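Local coordinates for protein arylalkylamine N-Acetyltransferase like 5b (Aedes aegypti, PDB 4FD4) that probably transfers acyl groups, such as acetyl, from coenzyme A to the amine of arylalkylamines such as serotonin, as a GNAT-fold N-acetyltransferase, at residues A[7-12]-A[60-65]; A[21-26]-A[73-78]. One frame throughout, in Å; residues are numbered along the deposited sequence.

In the fold
Both contacts build the N-terminal half of the GNAT sheet, and their centres lie about 10 Å apart. Contact 1 pairs edge strand 7-11 with strand 61-66; contact 2 lays helix 17-28, the next element after strand 7-11, against strand 71-81, the neighbour of 61-66. The segments alternate along the chain, so strand, helix, strand, strand interlock. Direct links tie them together: Thr60 OG1 lies 2.6 Å from Ala78 O and Ala64 O lies 2.7 Å from Ile73 N, both probable hydrogen bonds, while Ile7 CD1 packs 3.3 Å from Ile73 CD1. Helix 17-28 also reaches contact 1, where Val20 touches Ala12 and Val61.

Contact 1: A[7-12]-A[60-65]; sequences IVLRVA and TVVVAE
An antiparallel β-ladder attaches edge strand 7-11 of the GNAT sheet to strand 61-66. Val8 with Glu65 and Arg10 with Val63 are hydrogen-bonded pairs, each closed by two backbone bonds; the non-hydrogen-bonded pairs alternate with them, Leu9-Ala64 between the two and Val11-Val62 beyond Arg10-Val63. The straightest of these bonds runs from Val63 N to Arg10 O (2.8 Å, 172° at the hydrogen), nearly along the C=O axis. Ala12 N to Val61 O, 2.7 Å, extends the ladder beyond the strand, and a water accepts a hydrogen bond from Val61 N and donates one to Ala12 O.

Apolar contacts fall on both faces. Leu9, Val11, Val62 and Ala64 share one, where Leu9 CD2 rests 4.0 Å from Ala64 CB; Leu147 and Phe150 of helix 143-158 cover Leu9. The β-branched valines suit the extended backbone, and the small Ala64 lets the leucine branch lie close to its strand. On the other face the Arg10 stem runs alongside Val63, whose CG2 also lies over one face of the guanidinium.

The charged contact is on that same face. Arg10 starts in the crowded position between N and carbonyl carbon (chi1 60°), then extends from CG to NE, while Glu65 is extended throughout. Their planes stand 56° apart, so both carboxylate oxygens are met from above their plane. Glu16, outside the two strands, forms the stronger salt bridge with Arg10 NH2, so the guanidinium is shared between two carboxylates. Arg10 grips Glu65 side-on: Arg10 NE bonds Glu65 OE2 at 3.0 Å and NH2 bonds OE1 at 3.2 Å.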
ATOM      1  N   ILE A   7      14.285   4.404  17.865  1.00 40.00           N
ATOM      2  CA  ILE A   7      13.555   3.598  16.888  1.00 38.05           C
ATOM      3  C   ILE A   7      14.426   3.279  15.670  1.00 34.78           C
ATOM      4  O   ILE A   7      15.049   4.177  15.105  1.00 36.61           O
ATOM      5  CB  ILE A   7      12.252   4.304  16.454  1.00 41.02           C
ATOM      6  CG1 ILE A   7      11.269   4.355  17.626  1.00 39.89           C
ATOM      7  CG2 ILE A   7      11.613   3.595  15.265  1.00 34.03           C
ATOM      8  CD1 ILE A   7      11.022   3.007  18.283  1.00 37.10           C
ATOM      9  N   VAL A   8      14.481   2.003  15.284  1.00 25.72           N
ATOM     10  CA  VAL A   8      15.321   1.565  14.163  1.00 29.40           C
ATOM     11  C   VAL A   8      14.488   1.352  12.899  1.00 29.34           C
ATOM     12  O   VAL A   8      13.466   0.681  12.949  1.00 26.92           O
ATOM     13  CB  VAL A   8      16.000   0.229  14.478  1.00 28.92           C
ATOM     14  CG1 VAL A   8      16.796  -0.271  13.265  1.00 28.27           C
ATOM     15  CG2 VAL A   8      16.894   0.343  15.709  1.00 37.53           C
ATOM     16  N   LEU A   9      14.918   1.901  11.768  1.00 24.37           N
ATOM     17  CA  LEU A   9      14.270   1.561  10.501  1.00 26.65           C
ATOM     18  C   LEU A   9      15.174   0.617   9.730  1.00 26.77           C
ATOM     19  O   LEU A   9      16.376   0.867   9.626  1.00 22.09           O
ATOM     20  CB  LEU A   9      14.035   2.806   9.648  1.00 23.28           C
ATOM     21  CG  LEU A   9      12.939   3.810  10.006  1.00 33.12           C
ATOM     22  CD1 LEU A   9      11.697   3.562   9.195  1.00 27.27           C
ATOM     23  CD2 LEU A   9      12.637   3.854  11.501  1.00 31.39           C
ATOM     24  N   ARG A  10      14.607  -0.453   9.175  1.00 21.82           N
ATOM     25  CA  ARG A  10      15.409  -1.356   8.355  1.00 21.87           C
ATOM     26  C   ARG A  10      14.535  -2.259   7.504  1.00 21.10           C
ATOM     27  O   ARG A  10      13.331  -2.322   7.696  1.00 22.41           O
ATOM     28  CB  ARG A  10      16.299  -2.221   9.237  1.00 22.06           C
ATOM     29  CG  ARG A  10      15.487  -3.072  10.219  1.00 23.33           C
ATOM     30  CD  ARG A  10      16.384  -3.833  11.144  1.00 21.94           C
ATOM     31  NE  ARG A  10      15.629  -4.615  12.128  1.00 25.72           N
ATOM     32  CZ  ARG A  10      15.057  -5.788  11.878  1.00 27.94           C
ATOM     33  NH1 ARG A  10      15.123  -6.338  10.662  1.00 23.84           N
ATOM     34  NH2 ARG A  10      14.400  -6.406  12.850  1.00 29.65           N
ATOM     35  N   VAL A  11      15.149  -2.979   6.576  1.00 24.70           N
ATOM     36  CA  VAL A  11      14.416  -3.927   5.751  1.00 19.08           C
ATOM     37  C   VAL A  11      14.146  -5.206   6.562  1.00 23.88           C
ATOM     38  O   VAL A  11      15.006  -5.661   7.327  1.00 27.29           O
ATOM     39  CB  VAL A  11      15.195  -4.200   4.428  1.00 22.65           C
ATOM     40  CG1 VAL A  11      14.678  -5.442   3.724  1.00 26.40           C
ATOM     41  CG2 VAL A  11      15.104  -2.971   3.494  1.00 20.59           C
ATOM     42  N   ALA A  12      12.941  -5.757   6.433  1.00 22.06           N
ATOM     43  CA  ALA A  12      12.596  -6.997   7.136  1.00 24.61           C
ATOM     44  C   ALA A  12      13.293  -8.192   6.480  1.00 25.79           C
ATOM     45  O   ALA A  12      13.376  -8.260   5.257  1.00 27.23           O
ATOM     46  CB  ALA A  12      11.092  -7.199   7.145  1.00 22.94           C
ATOM     47  N   THR A  60      11.798  -5.589   0.071  1.00 23.42           N
ATOM     48  CA  THR A  60      11.178  -4.264  -0.062  1.00 22.82           C
ATOM     49  C   THR A  60      10.093  -4.013   1.007  1.00 22.28           C
ATOM     50  O   THR A  60       9.176  -3.194   0.827  1.00 20.76           O
ATOM     51  CB  THR A  60      10.649  -4.041  -1.486  1.00 23.59           C
ATOM     52  OG1 THR A  60       9.710  -5.071  -1.810  1.00 23.89           O
ATOM     53  CG2 THR A  60      11.798  -4.104  -2.482  1.00 24.89           C
ATOM     54  N   VAL A  61      10.210  -4.743   2.113  1.00 20.02           N
ATOM     55  CA  VAL A  61       9.386  -4.513   3.291  1.00 19.22           C
ATOM     56  C   VAL A  61      10.244  -3.829   4.339  1.00 18.84           C
ATOM     57  O   VAL A  61      11.265  -4.367   4.770  1.00 19.29           O
ATOM     58  CB  VAL A  61       8.781  -5.827   3.832  1.00 20.89           C
ATOM     59  CG1 VAL A  61       8.116  -5.604   5.174  1.00 19.35           C
ATOM     60  CG2 VAL A  61       7.772  -6.383   2.831  1.00 21.31           C
ATOM     61  N   VAL A  62       9.850  -2.617   4.714  1.00 20.91           N
ATOM     62  CA  VAL A  62      10.608  -1.847   5.686  1.00 20.55           C
ATOM     63  C   VAL A  62       9.838  -1.813   6.999  1.00 25.33           C
ATOM     64  O   VAL A  62       8.627  -1.607   7.011  1.00 21.27           O
ATOM     65  CB  VAL A  62      10.849  -0.394   5.239  1.00 21.23           C
ATOM     66  CG1 VAL A  62      11.623   0.366   6.323  1.00 18.17           C
ATOM     67  CG2 VAL A  62      11.595  -0.340   3.916  1.00 24.47           C
ATOM     68  N   VAL A  63      10.546  -2.009   8.104  1.00 21.50           N
ATOM     69  CA  VAL A  63       9.913  -2.001   9.396  1.00 25.25           C
ATOM     70  C   VAL A  63      10.564  -0.937  10.253  1.00 23.33           C
ATOM     71  O   VAL A  63      11.754  -0.594  10.078  1.00 22.65           O
ATOM     72  CB  VAL A  63       9.993  -3.365  10.089  1.00 24.03           C
ATOM     73  CG1 VAL A  63       9.092  -4.389   9.383  1.00 25.01           C
ATOM     74  CG2 VAL A  63      11.435  -3.843  10.132  1.00 24.26           C
ATOM     75  N   ALA A  64       9.741  -0.392  11.136  1.00 24.59           N
ATOM     76  CA  ALA A  64      10.198   0.488  12.204  1.00 25.64           C
ATOM     77  C   ALA A  64      10.049  -0.340  13.473  1.00 24.69           C
ATOM     78  O   ALA A  64       8.955  -0.863  13.781  1.00 27.93           O
ATOM     79  CB  ALA A  64       9.340   1.739  12.273  1.00 24.35           C
ATOM     80  N   GLU A  65      11.162  -0.460  14.193  1.00 26.21           N
ATOM     81  CA  GLU A  65      11.303  -1.377  15.313  1.00 30.42           C
ATOM     82  C   GLU A  65      11.684  -0.610  16.580  1.00 33.92           C
ATOM     83  O   GLU A  65      12.523   0.291  16.548  1.00 26.86           O
ATOM     84  CB  GLU A  65      12.408  -2.383  14.968  1.00 32.19           C
ATOM     85  CG  GLU A  65      12.743  -3.427  16.018  1.00 41.46           C
ATOM     86  CD  GLU A  65      13.872  -4.357  15.558  1.00 42.89           C
ATOM     87  OE1 GLU A  65      13.830  -5.566  15.881  1.00 44.68           O
ATOM     88  OE2 GLU A  65      14.801  -3.878  14.868  1.00 38.14           O
TER
HETATM   89  O   HOH W   1      11.851  -7.317   3.133  1.00 19.31           O

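Contact 2: A[21-26]-A[73-78]; sequences REILHR and IGVSIA
Helix 21-26, part of the first helix of the GNAT fold, packs across a face of the central β-sheet, crossing strand 73-78 almost at a right angle (101°) with the axes approaching to 8.7 Å. At the start of the strand segment a classic β-bulge sets Ile73 and Gly74 opposite Ala64; Val75 and Ile77 point toward the helix.

Ile23 points at the strand: chi1 of -176° sends CG1 toward it and the turn at chi2 brings Ile23 CD1 to 4.0 Å from Ile73 CA, while the CG2 branch meets Val75 CB, also at 4.0 Å. These two β-branched side chains run past one another antiparallel, flank to flank. Leu24 begins off to one side, but its forked end turns inward: CD2 touches Val75 CG1 at 4.1 Å where the side chains cross at about a right angle, and CD1 meets Ile77 CD1 methyl to methyl at 4.1 Å, the chains crossing obliquely. A leucine, branching only at CG, can thus span two strand residues. Ile131 of strand 126-134 and Leu53 of helix 46-53 continue this apolar layer.

Arg26 borders it, with NH1 4.2 Å from Ile73 CA. Its NH2 bonds the syn lone pair of Glu22 OE2 at 3.0 Å, and NH1 binds Phe72 O and Asp135. Helix and strand segments therefore meet through aliphatic groups, apart from the bordering arginine, whose charge two carboxylates meet.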
ATOM      1  N   ARG A  21       3.833 -10.343   9.673  1.00 27.45           N
ATOM      2  CA  ARG A  21       2.431 -10.728   9.681  1.00 26.62           C
ATOM      3  C   ARG A  21       1.774 -10.045  10.883  1.00 26.06           C
ATOM      4  O   ARG A  21       0.704  -9.405  10.762  1.00 23.95           O
ATOM      5  CB  ARG A  21       2.283 -12.264   9.748  1.00 29.26           C
ATOM      6  CG  ARG A  21       0.889 -12.797   9.376  1.00 34.11           C
ATOM      7  CD  ARG A  21       0.668 -14.254   9.845  1.00 36.21           C
ATOM      8  NE  ARG A  21       1.595 -15.207   9.236  1.00 42.75           N
ATOM      9  CZ  ARG A  21       1.380 -15.842   8.083  1.00 47.74           C
ATOM     10  NH1 ARG A  21       0.262 -15.626   7.399  1.00 45.12           N
ATOM     11  NH2 ARG A  21       2.286 -16.695   7.610  1.00 49.56           N
ATOM     12  N   GLU A  22       2.361 -10.159  12.053  1.00 26.90           N
ATOM     13  CA  GLU A  22       1.723  -9.602  13.237  1.00 29.46           C
ATOM     14  C   GLU A  22       1.506  -8.126  13.131  1.00 27.35           C
ATOM     15  O   GLU A  22       0.461  -7.682  13.482  1.00 25.60           O
ATOM     16  CB  GLU A  22       2.477  -9.882  14.527  1.00 30.97           C
ATOM     17  CG  GLU A  22       1.716  -9.432  15.798  1.00 32.63           C
ATOM     18  CD  GLU A  22       1.904  -7.930  16.217  1.00 41.88           C
ATOM     19  OE1 GLU A  22       2.960  -7.317  15.991  1.00 39.81           O
ATOM     20  OE2 GLU A  22       0.986  -7.373  16.831  1.00 44.71           O
ATOM     21  N   ILE A  23       2.503  -7.367  12.674  1.00 27.82           N
ATOM     22  CA  ILE A  23       2.285  -5.931  12.657  1.00 26.68           C
ATOM     23  C   ILE A  23       1.142  -5.615  11.689  1.00 23.61           C
ATOM     24  O   ILE A  23       0.298  -4.739  11.962  1.00 22.35           O
ATOM     25  CB  ILE A  23       3.594  -5.110  12.400  1.00 24.54           C
ATOM     26  CG1 ILE A  23       3.318  -3.604  12.489  1.00 31.25           C
ATOM     27  CG2 ILE A  23       4.262  -5.519  11.099  1.00 21.77           C
ATOM     28  CD1 ILE A  23       3.237  -3.078  13.913  1.00 36.24           C
ATOM     29  N   LEU A  24       1.058  -6.373  10.590  1.00 24.52           N
ATOM     30  CA  LEU A  24      -0.014  -6.114   9.635  1.00 22.62           C
ATOM     31  C   LEU A  24      -1.361  -6.382  10.294  1.00 23.60           C
ATOM     32  O   LEU A  24      -2.304  -5.608  10.141  1.00 24.01           O
ATOM     33  CB  LEU A  24       0.132  -6.970   8.361  1.00 19.78           C
ATOM     34  CG  LEU A  24       1.266  -6.593   7.403  1.00 25.14           C
ATOM     35  CD1 LEU A  24       1.349  -7.628   6.264  1.00 21.68           C
ATOM     36  CD2 LEU A  24       1.093  -5.179   6.839  1.00 21.82           C
ATOM     37  N   HIS A  25      -1.450  -7.477  11.035  1.00 24.01           N
ATOM     38  CA  HIS A  25      -2.708  -7.801  11.709  1.00 25.26           C
ATOM     39  C   HIS A  25      -3.072  -6.673  12.675  1.00 23.83           C
ATOM     40  O   HIS A  25      -4.243  -6.350  12.845  1.00 28.47           O
ATOM     41  CB  HIS A  25      -2.553  -9.081  12.532  1.00 30.47           C
ATOM     42  CG  HIS A  25      -2.912 -10.340  11.807  1.00 36.41           C
ATOM     43  ND1 HIS A  25      -3.978 -11.134  12.189  1.00 47.73           N
ATOM     44  CD2 HIS A  25      -2.330 -10.970  10.764  1.00 41.58           C
ATOM     45  CE1 HIS A  25      -4.039 -12.188  11.396  1.00 43.88           C
ATOM     46  NE2 HIS A  25      -3.053 -12.117  10.520  1.00 40.23           N
ATOM     47  N   ARG A  26      -2.066  -6.071  13.307  1.00 26.69           N
ATOM     48  CA  ARG A  26      -2.337  -5.246  14.498  1.00 28.58           C
ATOM     49  C   ARG A  26      -2.687  -3.804  14.164  1.00 28.18           C
ATOM     50  O   ARG A  26      -3.639  -3.245  14.706  1.00 32.74           O
ATOM     51  CB  ARG A  26      -1.139  -5.282  15.463  1.00 31.39           C
ATOM     52  CG  ARG A  26      -1.457  -4.818  16.890  1.00 36.06           C
ATOM     53  CD  ARG A  26      -0.221  -4.847  17.789  1.00 39.33           C
ATOM     54  NE  ARG A  26       0.615  -3.661  17.608  1.00 42.41           N
ATOM     55  CZ  ARG A  26       1.932  -3.681  17.414  1.00 45.05           C
ATOM     56  NH1 ARG A  26       2.605  -2.537  17.261  1.00 44.28           N
ATOM     57  NH2 ARG A  26       2.582  -4.838  17.370  1.00 47.79           N
ATOM     58  N   ILE A  73       6.783  -1.477  15.191  1.00 26.18           N
ATOM     59  CA  ILE A  73       5.790  -0.453  15.473  1.00 29.14           C
ATOM     60  C   ILE A  73       5.434   0.319  14.214  1.00 27.84           C
ATOM     61  O   ILE A  73       4.644   1.266  14.247  1.00 23.43           O
ATOM     62  CB  ILE A  73       6.293   0.540  16.539  1.00 31.59           C
ATOM     63  CG1 ILE A  73       7.598   1.179  16.066  1.00 29.03           C
ATOM     64  CG2 ILE A  73       6.484  -0.176  17.867  1.00 32.45           C
ATOM     65  CD1 ILE A  73       8.046   2.350  16.907  1.00 35.85           C
ATOM     66  N   GLY A  74       6.044  -0.065  13.098  1.00 26.86           N
ATOM     67  CA  GLY A  74       5.615   0.493  11.828  1.00 24.75           C
ATOM     68  C   GLY A  74       6.024  -0.430  10.698  1.00 21.78           C
ATOM     69  O   GLY A  74       6.945  -1.236  10.862  1.00 23.86           O
ATOM     70  N   VAL A  75       5.358  -0.320   9.557  1.00 20.74           N
ATOM     71  CA  VAL A  75       5.725  -1.173   8.416  1.00 23.21           C
ATOM     72  C   VAL A  75       5.319  -0.498   7.117  1.00 27.46           C
ATOM     73  O   VAL A  75       4.330   0.238   7.070  1.00 23.80           O
ATOM     74  CB  VAL A  75       5.084  -2.575   8.533  1.00 18.60           C
ATOM     75  CG1 VAL A  75       3.555  -2.444   8.615  1.00 22.70           C
ATOM     76  CG2 VAL A  75       5.501  -3.525   7.330  1.00 17.59           C
ATOM     77  N   SER A  76       6.114  -0.710   6.071  1.00 21.27           N
ATOM     78  CA  SER A  76       5.785  -0.220   4.742  1.00 20.15           C
ATOM     79  C   SER A  76       6.135  -1.302   3.735  1.00 19.20           C
ATOM     80  O   SER A  76       7.231  -1.858   3.761  1.00 20.52           O
ATOM     81  CB  SER A  76       6.536   1.061   4.400  1.00 24.28           C
ATOM     82  OG  SER A  76       6.213   1.465   3.068  1.00 24.19           O
ATOM     83  N   ILE A  77       5.206  -1.586   2.844  1.00 17.85           N
ATOM     84  CA  ILE A  77       5.429  -2.632   1.859  1.00 21.26           C
ATOM     85  C   ILE A  77       5.301  -2.038   0.469  1.00 20.27           C
ATOM     86  O   ILE A  77       4.323  -1.344   0.152  1.00 22.58           O
ATOM     87  CB  ILE A  77       4.475  -3.812   2.071  1.00 21.63           C
ATOM     88  CG1 ILE A  77       4.681  -4.367   3.488  1.00 25.37           C
ATOM     89  CG2 ILE A  77       4.702  -4.893   1.008  1.00 22.84           C
ATOM     90  CD1 ILE A  77       3.971  -5.653   3.764  1.00 20.88           C
ATOM     91  N   ALA A  78       6.322  -2.282  -0.343  1.00 20.37           N
ATOM     92  CA  ALA A  78       6.376  -1.720  -1.693  1.00 19.58           C
ATOM     93  C   ALA A  78       6.869  -2.800  -2.657  1.00 21.60           C
ATOM     94  O   ALA A  78       7.444  -3.802  -2.237  1.00 19.54           O
ATOM     95  CB  ALA A  78       7.302  -0.535  -1.720  1.00 19.36           C
TER